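Local coordinates for cytochrome c (Rhodothermus marinus, PDB 3CP5), which carries one covalently bound heme c and probably transfers electrons, at residues 39-43 with 44-48; 106-109 with 110-114; 68-71 with 72-76. All coordinates share one frame; numbering follows the deposited sequence. Where two conformers were deposited one is given.

Interaction 1: 39-43 with 44-48. With HEC (heme c), chain C.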
loop_
_atom_site.group_PDB
_atom_site.type_symbol
_atom_site.label_atom_id
_atom_site.label_comp_id
_atom_site.label_asym_id
_atom_site.label_seq_id
_atom_site.Cartn_x
_atom_site.Cartn_y
_atom_site.Cartn_z
ATOM N N GLN A 39 -5.836 -12.554 -2.017
ATOM C CA GLN A 39 -6.660 -13.025 -0.913
ATOM C C GLN A 39 -6.569 -12.047 0.242
ATOM O O GLN A 39 -7.585 -11.715 0.862
ATOM C CB GLN A 39 -6.218 -14.410 -0.471
ATOM C CG GLN A 39 -6.385 -15.468 -1.547
ATOM C CD GLN A 39 -5.724 -16.772 -1.107
ATOM O OE1 GLN A 39 -4.907 -16.821 -0.175
ATOM N NE2 GLN A 39 -6.110 -17.831 -1.792
ATOM N N LEU A 40 -5.386 -11.594 0.567
ATOM C CA LEU A 40 -5.232 -10.693 1.712
ATOM C C LEU A 40 -5.827 -9.319 1.425
ATOM O O LEU A 40 -6.425 -8.720 2.303
ATOM C CB LEU A 40 -3.729 -10.524 1.982
ATOM C CG LEU A 40 -3.049 -11.667 2.690
ATOM C CD1 LEU A 40 -1.532 -11.543 2.572
ATOM C CD2 LEU A 40 -3.488 -11.856 4.132
ATOM N N PHE A 41 -5.804 -8.871 0.180
ATOM C CA PHE A 41 -6.404 -7.606 -0.192
ATOM C C PHE A 41 -7.928 -7.677 -0.016
ATOM O O PHE A 41 -8.546 -6.758 0.501
ATOM C CB PHE A 41 -6.011 -7.246 -1.622
ATOM C CG PHE A 41 -6.453 -5.873 -2.091
ATOM C CD1 PHE A 41 -5.644 -4.763 -1.961
ATOM C CD2 PHE A 41 -7.705 -5.713 -2.685
ATOM C CE1 PHE A 41 -6.013 -3.520 -2.382
ATOM C CE2 PHE A 41 -8.090 -4.467 -3.076
ATOM C CZ PHE A 41 -7.278 -3.371 -2.930
ATOM N N ASN A 42 -8.507 -8.790 -0.456
ATOM C CA ASN A 42 -9.933 -9.006 -0.234
ATOM C C ASN A 42 -10.301 -8.925 1.238
ATOM O O ASN A 42 -11.300 -8.322 1.632
ATOM C CB ASN A 42 -10.348 -10.373 -0.808
ATOM C CG ASN A 42 -11.840 -10.547 -0.532
ATOM O OD1 ASN A 42 -12.229 -11.172 0.443
ATOM N ND2 ASN A 42 -12.688 -9.973 -1.354
ATOM N N THR A 43 -9.466 -9.547 2.068
ATOM C CA THR A 43 -9.714 -9.633 3.503
ATOM C C THR A 43 -9.564 -8.303 4.235
ATOM O O THR A 43 -10.368 -7.908 5.091
ATOM C CB THR A 43 -8.691 -10.648 4.128
ATOM O OG1 THR A 43 -8.938 -11.952 3.587
ATOM C CG2 THR A 43 -8.820 -10.730 5.618
ATOM N N TYR A 44 -8.494 -7.559 3.911
ATOM C CA TYR A 44 -8.093 -6.373 4.645
ATOM C C TYR A 44 -8.434 -5.044 3.974
ATOM O O TYR A 44 -8.494 -4.030 4.696
ATOM C CB TYR A 44 -6.596 -6.387 4.942
ATOM C CG TYR A 44 -6.072 -7.325 5.995
ATOM C CD1 TYR A 44 -5.722 -8.637 5.754
ATOM C CD2 TYR A 44 -5.913 -6.887 7.311
ATOM C CE1 TYR A 44 -5.250 -9.468 6.748
ATOM C CE2 TYR A 44 -5.424 -7.708 8.307
ATOM C CZ TYR A 44 -5.094 -9.016 8.033
ATOM O OH TYR A 44 -4.592 -9.861 8.999
ATOM N N CYS A 45 -8.568 -5.005 2.655
ATOM C CA CYS A 45 -8.502 -3.733 1.954
ATOM C C CYS A 45 -9.751 -3.403 1.143
ATOM O O CYS A 45 -10.083 -2.189 1.006
ATOM C CB CYS A 45 -7.296 -3.711 0.992
ATOM S SG CYS A 45 -5.746 -4.399 1.616
ATOM N N THR A 46 -10.476 -4.366 0.615
ATOM C CA THR A 46 -11.637 -4.204 -0.215
ATOM C C THR A 46 -12.791 -3.517 0.497
ATOM O O THR A 46 -13.704 -2.959 -0.067
ATOM C CB THR A 46 -12.065 -5.563 -0.831
ATOM O OG1 THR A 46 -11.129 -5.840 -1.888
ATOM C CG2 THR A 46 -13.459 -5.518 -1.393
ATOM N N ALA A 47 -12.818 -3.517 1.816
ATOM C CA ALA A 47 -13.851 -2.811 2.546
ATOM C C ALA A 47 -13.815 -1.318 2.225
ATOM O O ALA A 47 -14.825 -0.649 2.345
ATOM C CB ALA A 47 -13.649 -3.025 4.039
ATOM N N CYS A 48 -12.630 -0.780 1.883
ATOM C CA CYS A 48 -12.498 0.639 1.679
ATOM C C CYS A 48 -11.948 1.039 0.317
ATOM O O CYS A 48 -12.108 2.208 -0.097
ATOM C CB CYS A 48 -11.543 1.239 2.732
ATOM S SG CYS A 48 -12.193 1.094 4.422
HETATM FE FE HEC C . -5.979 2.378 2.569
HETATM C CHA HEC C . -4.912 5.473 1.585
HETATM C CHB HEC C . -3.450 0.918 0.813
HETATM C CHC HEC C . -6.880 -0.668 3.865
HETATM C CHD HEC C . -8.807 3.751 3.826
HETATM N NA HEC C . -4.511 3.062 1.419
HETATM C C1A HEC C . -4.163 4.388 1.152
HETATM C C2A HEC C . -2.926 4.417 0.411
HETATM C C3A HEC C . -2.537 3.158 0.170
HETATM C C4A HEC C . -3.519 2.310 0.832
HETATM C CMA HEC C . -1.302 2.663 -0.616
HETATM C CAA HEC C . -2.250 5.672 -0.192
HETATM C CBA HEC C . -2.696 5.967 -1.626
HETATM C CGA HEC C . -1.877 7.042 -2.299
HETATM O O1A HEC C . -2.329 7.523 -3.389
HETATM O O2A HEC C . -0.771 7.374 -1.797
HETATM N NB HEC C . -5.357 0.491 2.350
HETATM C C1B HEC C . -4.370 0.088 1.471
HETATM C C2B HEC C . -4.232 -1.343 1.543
HETATM C C3B HEC C . -5.127 -1.819 2.456
HETATM C C4B HEC C . -5.828 -0.655 2.957
HETATM C CMB HEC C . -3.224 -2.128 0.667
HETATM C CAB HEC C . -5.253 -3.253 3.007
HETATM C CBB HEC C . -4.067 -3.758 3.588
HETATM N NC HEC C . -7.486 1.697 3.689
HETATM C C1C HEC C . -7.695 0.406 4.173
HETATM C C2C HEC C . -8.921 0.339 4.943
HETATM C C3C HEC C . -9.473 1.563 4.937
HETATM C C4C HEC C . -8.622 2.392 4.115
HETATM C CMC HEC C . -9.524 -0.981 5.406
HETATM C CAC HEC C . -10.898 1.990 5.401
HETATM C CBC HEC C . -11.140 1.732 6.778
HETATM N ND HEC C . -6.687 4.243 2.684
HETATM C C1D HEC C . -7.909 4.609 3.236
HETATM C C2D HEC C . -8.086 6.055 3.092
HETATM C C3D HEC C . -6.949 6.530 2.570
HETATM C C4D HEC C . -6.120 5.388 2.243
HETATM C CMD HEC C . -9.360 6.767 3.624
HETATM C CAD HEC C . -6.517 7.987 2.324
HETATM C CBD HEC C . -5.704 8.500 3.539
HETATM C CGD HEC C . -6.583 8.492 4.769
HETATM O O1D HEC C . -6.259 7.766 5.753
HETATM O O2D HEC C . -7.632 9.237 4.697
#
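Phe41 and Cys45, one helical turn apart, meet side chain to side chain. With CG anti to the backbone N (chi1 -174°), the Phe41 ring is laid against Cys45, whose CB sits over one face, 3.6 Å from the ring centroid, in a CH-pi contact. Cys45 SG lies 4.3 Å from the Phe41 centroid in an oblique sulfur-aromatic contact, and Thr46 OG1 also approaches the ring obliquely. A flat aromatic face suits the methylene and sulfur packed against it; other contacts of Phe41 include Tyr116 and Leu117 of helix 107-123.

Two thioethers hold the heme: Cys45 SG joins heme CAB and Cys48 SG joins CAC, each at 1.9 Å. Two cysteines separated by two residues and followed by His49, an axial ligand of the iron, form the CXXCH heme-attachment motif of c-type cytochromes, in the loop that follows helix 31-44.

Among the backbone bonds, Phe41 O is gripped twice, by Cys45 N at 2.8 Å and Thr46 N at 3.1 Å, from opposite faces of its carbonyl plane. Tyr44 N bonds to Leu40 O, and Tyr44 CE1 lies alongside Leu40 CD2 at 4.0 Å, while the tyrosine hydroxyl is probably hydrogen-bonded to Gln109.

Interaction 2: 106-109 with 110-114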
loop_
_atom_site.group_PDB
_atom_site.type_symbol
_atom_site.label_atom_id
_atom_site.label_comp_id
_atom_site.label_asym_id
_atom_site.label_seq_id
_atom_site.Cartn_x
_atom_site.Cartn_y
_atom_site.Cartn_z
ATOM N N SER A 106 1.437 -8.076 9.447
ATOM C CA SER A 106 2.862 -8.387 9.459
ATOM C C SER A 106 3.544 -7.976 8.173
ATOM O O SER A 106 2.865 -7.846 7.154
ATOM C CB SER A 106 3.071 -9.890 9.625
ATOM O OG SER A 106 2.885 -10.551 8.375
ATOM N N GLU A 107 4.852 -7.791 8.230
ATOM C CA GLU A 107 5.587 -7.428 7.020
ATOM C C GLU A 107 5.311 -8.446 5.898
ATOM O O GLU A 107 5.230 -8.035 4.717
ATOM C CB GLU A 107 7.094 -7.250 7.307
ATOM C CG GLU A 107 7.941 -7.077 6.078
ATOM C CD GLU A 107 8.472 -8.297 5.344
ATOM O OE1 GLU A 107 8.569 -9.354 6.002
ATOM O OE2 GLU A 107 8.672 -8.163 4.117
ATOM N N GLU A 108 5.310 -9.756 6.152
ATOM C CA GLU A 108 5.111 -10.701 5.041
ATOM C C GLU A 108 3.733 -10.553 4.383
ATOM O O GLU A 108 3.639 -10.667 3.201
ATOM C CB GLU A 108 5.306 -12.190 5.385
ATOM C CG GLU A 108 5.363 -13.089 4.118
ATOM C CD GLU A 108 4.038 -13.493 3.450
ATOM O OE1 GLU A 108 2.973 -13.463 4.077
ATOM O OE2 GLU A 108 4.145 -13.902 2.277
ATOM N N GLN A 109 2.695 -10.284 5.194
ATOM C CA GLN A 109 1.382 -10.034 4.623
ATOM C C GLN A 109 1.424 -8.806 3.740
ATOM O O GLN A 109 0.905 -8.817 2.630
ATOM C CB GLN A 109 0.314 -9.834 5.688
ATOM C CG GLN A 109 -0.022 -11.115 6.467
ATOM C CD GLN A 109 -0.907 -10.710 7.632
ATOM O OE1 GLN A 109 -0.458 -9.986 8.520
ATOM N NE2 GLN A 109 -2.193 -11.108 7.611
ATOM N N ALA A 110 2.045 -7.730 4.244
ATOM C CA ALA A 110 2.100 -6.500 3.457
ATOM C C ALA A 110 2.909 -6.725 2.177
ATOM O O ALA A 110 2.558 -6.219 1.095
ATOM C CB ALA A 110 2.681 -5.364 4.302
ATOM N N ARG A 111 3.996 -7.502 2.245
ATOM C CA ARG A 111 4.814 -7.741 1.041
ATOM C C ARG A 111 4.037 -8.533 -0.001
ATOM O O ARG A 111 4.175 -8.296 -1.217
ATOM C CB ARG A 111 6.095 -8.413 1.491
ATOM C CG ARG A 111 7.068 -8.736 0.348
ATOM C CD ARG A 111 7.499 -7.448 -0.367
ATOM N NE ARG A 111 8.301 -7.719 -1.555
ATOM C CZ ARG A 111 7.809 -7.990 -2.777
ATOM N NH1 ARG A 111 6.512 -8.038 -3.051
ATOM N NH2 ARG A 111 8.675 -8.208 -3.752
ATOM N N ALA A 112 3.178 -9.469 0.418
ATOM C CA ALA A 112 2.291 -10.195 -0.504
ATOM C C ALA A 112 1.295 -9.276 -1.175
ATOM O O ALA A 112 1.064 -9.310 -2.378
ATOM C CB ALA A 112 1.614 -11.364 0.230
ATOM N N ILE A 113 0.661 -8.386 -0.384
ATOM C CA ILE A 113 -0.262 -7.407 -0.925
ATOM C C ILE A 113 0.446 -6.515 -1.920
ATOM O O ILE A 113 -0.091 -6.216 -3.005
ATOM C CB ILE A 113 -0.991 -6.616 0.190
ATOM C CG1 ILE A 113 -1.856 -7.545 1.042
ATOM C CG2 ILE A 113 -1.803 -5.483 -0.380
ATOM C CD1 ILE A 113 -2.430 -6.913 2.282
ATOM N N LEU A 114 1.693 -6.106 -1.634
ATOM C CA LEU A 114 2.444 -5.291 -2.597
ATOM C C LEU A 114 2.665 -6.039 -3.913
ATOM O O LEU A 114 2.480 -5.450 -4.976
ATOM C CB LEU A 114 3.802 -4.901 -2.007
ATOM C CG LEU A 114 4.771 -4.134 -2.900
ATOM C CD1 LEU A 114 4.184 -2.783 -3.280
ATOM C CD2 LEU A 114 6.157 -3.986 -2.363
#
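Ser106 O accepts a hydrogen bond from Ala110 N at 3.0 Å, opening the first turn of helix 107-123, whose start is a capping box. Ser106 is the N-cap: its OG accepts from Gln109 N at 3.2 Å, while Gln109 OE1 accepts from Ser106 N at 2.8 Å, in the carbonyl plane and almost straight (175°). Serine suits the cap with its short hydroxyl, and glutamine has the reach to fold back, CG lying beside its own backbone N (chi1 -69°).

The tight part gathers round the carbonyl of Gln109. Gln109 O accepts from Ile113 N at 3.1 Å, and Ile113 CG1 lies against the same Gln109 O at 3.4 Å, with Ala112 CB at 3.6 Å from it. Alanine, a bare methyl, and isoleucine, branched at CB, both lie close to the backbone here. Beyond the two segments, Ala110 packs on Met73 and Leu77, Ala112 on Leu33, and Ile113 touches the heme.

Toward solvent the packing is looser. Glu107 and Arg111 run side by side, yet Glu107 OE2 stays 5.7 Å from Arg111 NE, and the guanidinium group forms its salt bridge with Glu115 instead. What Glu107 does touch is the aliphatic root of the arginine, Glu107 OE2 lying 3.7 Å from Arg111 CB.

Interaction 3: 68-71 with 72-76. With HEC (heme c), chain C.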
loop_
_atom_site.group_PDB
_atom_site.type_symbol
_atom_site.label_atom_id
_atom_site.label_comp_id
_atom_site.label_asym_id
_atom_site.label_seq_id
_atom_site.Cartn_x
_atom_site.Cartn_y
_atom_site.Cartn_z
ATOM N N GLY A 68 6.413 4.723 -4.468
ATOM C CA GLY A 68 7.398 3.699 -4.258
ATOM C C GLY A 68 6.937 2.613 -3.310
ATOM O O GLY A 68 5.969 2.748 -2.551
ATOM N N PRO A 69 7.627 1.477 -3.371
ATOM C CA PRO A 69 7.215 0.323 -2.552
ATOM C C PRO A 69 7.363 0.512 -1.067
ATOM O O PRO A 69 6.573 -0.058 -0.295
ATOM C CB PRO A 69 8.089 -0.791 -3.137
ATOM C CG PRO A 69 9.324 -0.118 -3.616
ATOM C CD PRO A 69 8.752 1.122 -4.286
ATOM N N VAL A 70 8.340 1.274 -0.605
ATOM C CA VAL A 70 8.523 1.481 0.823
ATOM C C VAL A 70 7.380 2.336 1.322
ATOM O O VAL A 70 6.817 2.033 2.408
ATOM C CB VAL A 70 9.903 2.066 1.113
ATOM C CG1 VAL A 70 10.022 2.380 2.584
ATOM C CG2 VAL A 70 10.985 1.093 0.649
ATOM N N TYR A 71 6.978 3.381 0.629
ATOM C CA TYR A 71 5.762 4.101 0.993
ATOM C C TYR A 71 4.569 3.188 1.107
ATOM O O TYR A 71 3.826 3.265 2.066
ATOM C CB TYR A 71 5.507 5.224 -0.018
ATOM C CG TYR A 71 4.204 5.986 0.130
ATOM C CD1 TYR A 71 4.120 7.137 0.902
ATOM C CD2 TYR A 71 3.046 5.567 -0.493
ATOM C CE1 TYR A 71 2.912 7.805 1.019
ATOM C CE2 TYR A 71 1.837 6.211 -0.411
ATOM C CZ TYR A 71 1.782 7.351 0.351
ATOM O OH TYR A 71 0.581 8.020 0.461
ATOM N N ILE A 72 4.325 2.359 0.099
ATOM C CA ILE A 72 3.126 1.544 0.137
ATOM C C ILE A 72 3.162 0.560 1.301
ATOM O O ILE A 72 2.155 0.382 1.978
ATOM C CB ILE A 72 2.976 0.817 -1.203
ATOM C CG1 ILE A 72 2.729 1.807 -2.357
ATOM C CG2 ILE A 72 1.859 -0.225 -1.173
ATOM C CD1 ILE A 72 2.943 1.199 -3.740
ATOM N N MET A 73 4.304 -0.086 1.577
ATOM C CA MET A 73 4.438 -0.991 2.722
ATOM C C MET A 73 4.175 -0.278 4.030
ATOM O O MET A 73 3.471 -0.802 4.904
ATOM C CB MET A 73 5.857 -1.601 2.761
ATOM C CG MET A 73 6.164 -2.496 1.574
ATOM S SD MET A 73 5.397 -4.113 1.807
ATOM C CE MET A 73 6.446 -4.794 3.078
ATOM N N ASN A 74 4.708 0.939 4.200
ATOM C CA ASN A 74 4.543 1.616 5.502
ATOM C C ASN A 74 3.162 2.214 5.713
ATOM O O ASN A 74 2.717 2.360 6.844
ATOM C CB ASN A 74 5.668 2.647 5.651
ATOM C CG ASN A 74 6.986 1.975 5.958
ATOM O OD1 ASN A 74 7.052 0.821 6.383
ATOM N ND2 ASN A 74 8.090 2.636 5.752
ATOM N N VAL A 75 2.444 2.566 4.644
ATOM C CA VAL A 75 1.022 2.931 4.773
ATOM C C VAL A 75 0.244 1.737 5.317
ATOM O O VAL A 75 -0.583 1.886 6.221
ATOM C CB VAL A 75 0.440 3.426 3.430
ATOM C CG1 VAL A 75 -1.071 3.505 3.526
ATOM C CG2 VAL A 75 0.999 4.794 3.036
ATOM N N MET A 76 0.495 0.512 4.801
ATOM C CA MET A 76 -0.162 -0.681 5.310
ATOM C C MET A 76 0.189 -1.034 6.750
ATOM O O MET A 76 -0.699 -1.404 7.555
ATOM C CB MET A 76 0.164 -1.910 4.404
ATOM C CG MET A 76 -0.530 -1.909 3.056
ATOM S SD MET A 76 -0.232 -3.541 2.289
ATOM C CE MET A 76 1.071 -3.179 1.123
HETATM FE FE HEC C . -5.979 2.378 2.569
HETATM C CHA HEC C . -4.912 5.473 1.585
HETATM C CHB HEC C . -3.450 0.918 0.813
HETATM C CHC HEC C . -6.880 -0.668 3.865
HETATM C CHD HEC C . -8.807 3.751 3.826
HETATM N NA HEC C . -4.511 3.062 1.419
HETATM C C1A HEC C . -4.163 4.388 1.152
HETATM C C2A HEC C . -2.926 4.417 0.411
HETATM C C3A HEC C . -2.537 3.158 0.170
HETATM C C4A HEC C . -3.519 2.310 0.832
HETATM C CMA HEC C . -1.302 2.663 -0.616
HETATM C CAA HEC C . -2.250 5.672 -0.192
HETATM C CBA HEC C . -2.696 5.967 -1.626
HETATM C CGA HEC C . -1.877 7.042 -2.299
HETATM O O1A HEC C . -2.329 7.523 -3.389
HETATM O O2A HEC C . -0.771 7.374 -1.797
HETATM N NB HEC C . -5.357 0.491 2.350
HETATM C C1B HEC C . -4.370 0.088 1.471
HETATM C C2B HEC C . -4.232 -1.343 1.543
HETATM C C3B HEC C . -5.127 -1.819 2.456
HETATM C C4B HEC C . -5.828 -0.655 2.957
HETATM C CMB HEC C . -3.224 -2.128 0.667
HETATM C CAB HEC C . -5.253 -3.253 3.007
HETATM C CBB HEC C . -4.067 -3.758 3.588
HETATM N NC HEC C . -7.486 1.697 3.689
HETATM C C1C HEC C . -7.695 0.406 4.173
HETATM C C2C HEC C . -8.921 0.339 4.943
HETATM C C3C HEC C . -9.473 1.563 4.937
HETATM C C4C HEC C . -8.622 2.392 4.115
HETATM C CMC HEC C . -9.524 -0.981 5.406
HETATM C CAC HEC C . -10.898 1.990 5.401
HETATM C CBC HEC C . -11.140 1.732 6.778
HETATM N ND HEC C . -6.687 4.243 2.684
HETATM C C1D HEC C . -7.909 4.609 3.236
HETATM C C2D HEC C . -8.086 6.055 3.092
HETATM C C3D HEC C . -6.949 6.530 2.570
HETATM C C4D HEC C . -6.120 5.388 2.243
HETATM C CMD HEC C . -9.360 6.767 3.624
HETATM C CAD HEC C . -6.517 7.987 2.324
HETATM C CBD HEC C . -5.704 8.500 3.539
HETATM C CGD HEC C . -6.583 8.492 4.769
HETATM O O1D HEC C . -6.259 7.766 5.753
HETATM O O2D HEC C . -7.632 9.237 4.697
#
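Tyr71 meets Val75, the residue one turn further along helix 69-77, and reaches past it to the heme. Its CB sits beside the following peptide, as the root of any helical side chain does. Because CG is anti to the backbone N (chi1 174°), the ring is carried out beside the helix; Tyr71 CD2 still lies 3.5 Å from Ile72 N. Farther out, CE1, CE2 and CZ meet Val75 CG2, which lies over one face of the Tyr71 ring in a CH-pi contact, 3.9 Å from the centroid and 17° off the ring normal. At the tip, Tyr71 OH donates a 2.7 Å hydrogen bond to propionate oxygen O2A of the heme, an oxygen lying near the ring plane at the edge.

Valine fits between the two flat groups: while CG2 faces the tyrosine, Val75 CG1 rests 3.7 Å from heme C3A. Helix 87-96 and His86, edge-to-face, add to the tyrosine's enclosure. Behind it, Val75 N bonds to Tyr71 O at 3.0 Å, and Asn74 ties the helix to Val20 N and Ala14 O.

A phenylalanine in place of Tyr71 would probably leave O2A without its hydroxyl donor, although Arg67 also bonds to the heme. Donating to a carboxylate oxygen, the hydroxyl is likely to stabilise the propionate in its ionised form within this largely buried setting.

Overall arrangement
The three contacts hold parts of one heme-binding domain. Interaction 1 carries the covalent attachment, while interaction 3 supplies a propionate donor; their centres are 16 Å apart and they do not touch, yet both meet the heme. Interaction 2 touches both. Toward interaction 1, Leu40 CB packs 3.6 Å from Ile113 CG1, and Tyr44 OH lies 3.0 Å from Gln109 NE2, the probable hydrogen bond. Toward interaction 3, Ile113 CG2 meets Met76 SD at 3.7 Å and Ala110 O meets Met76 CE at 3.4 Å. Helix 107-123 thus joins helices 31-44 and 69-77, with the side chain of Ile113 about 4 Å from the heme at nearest atoms.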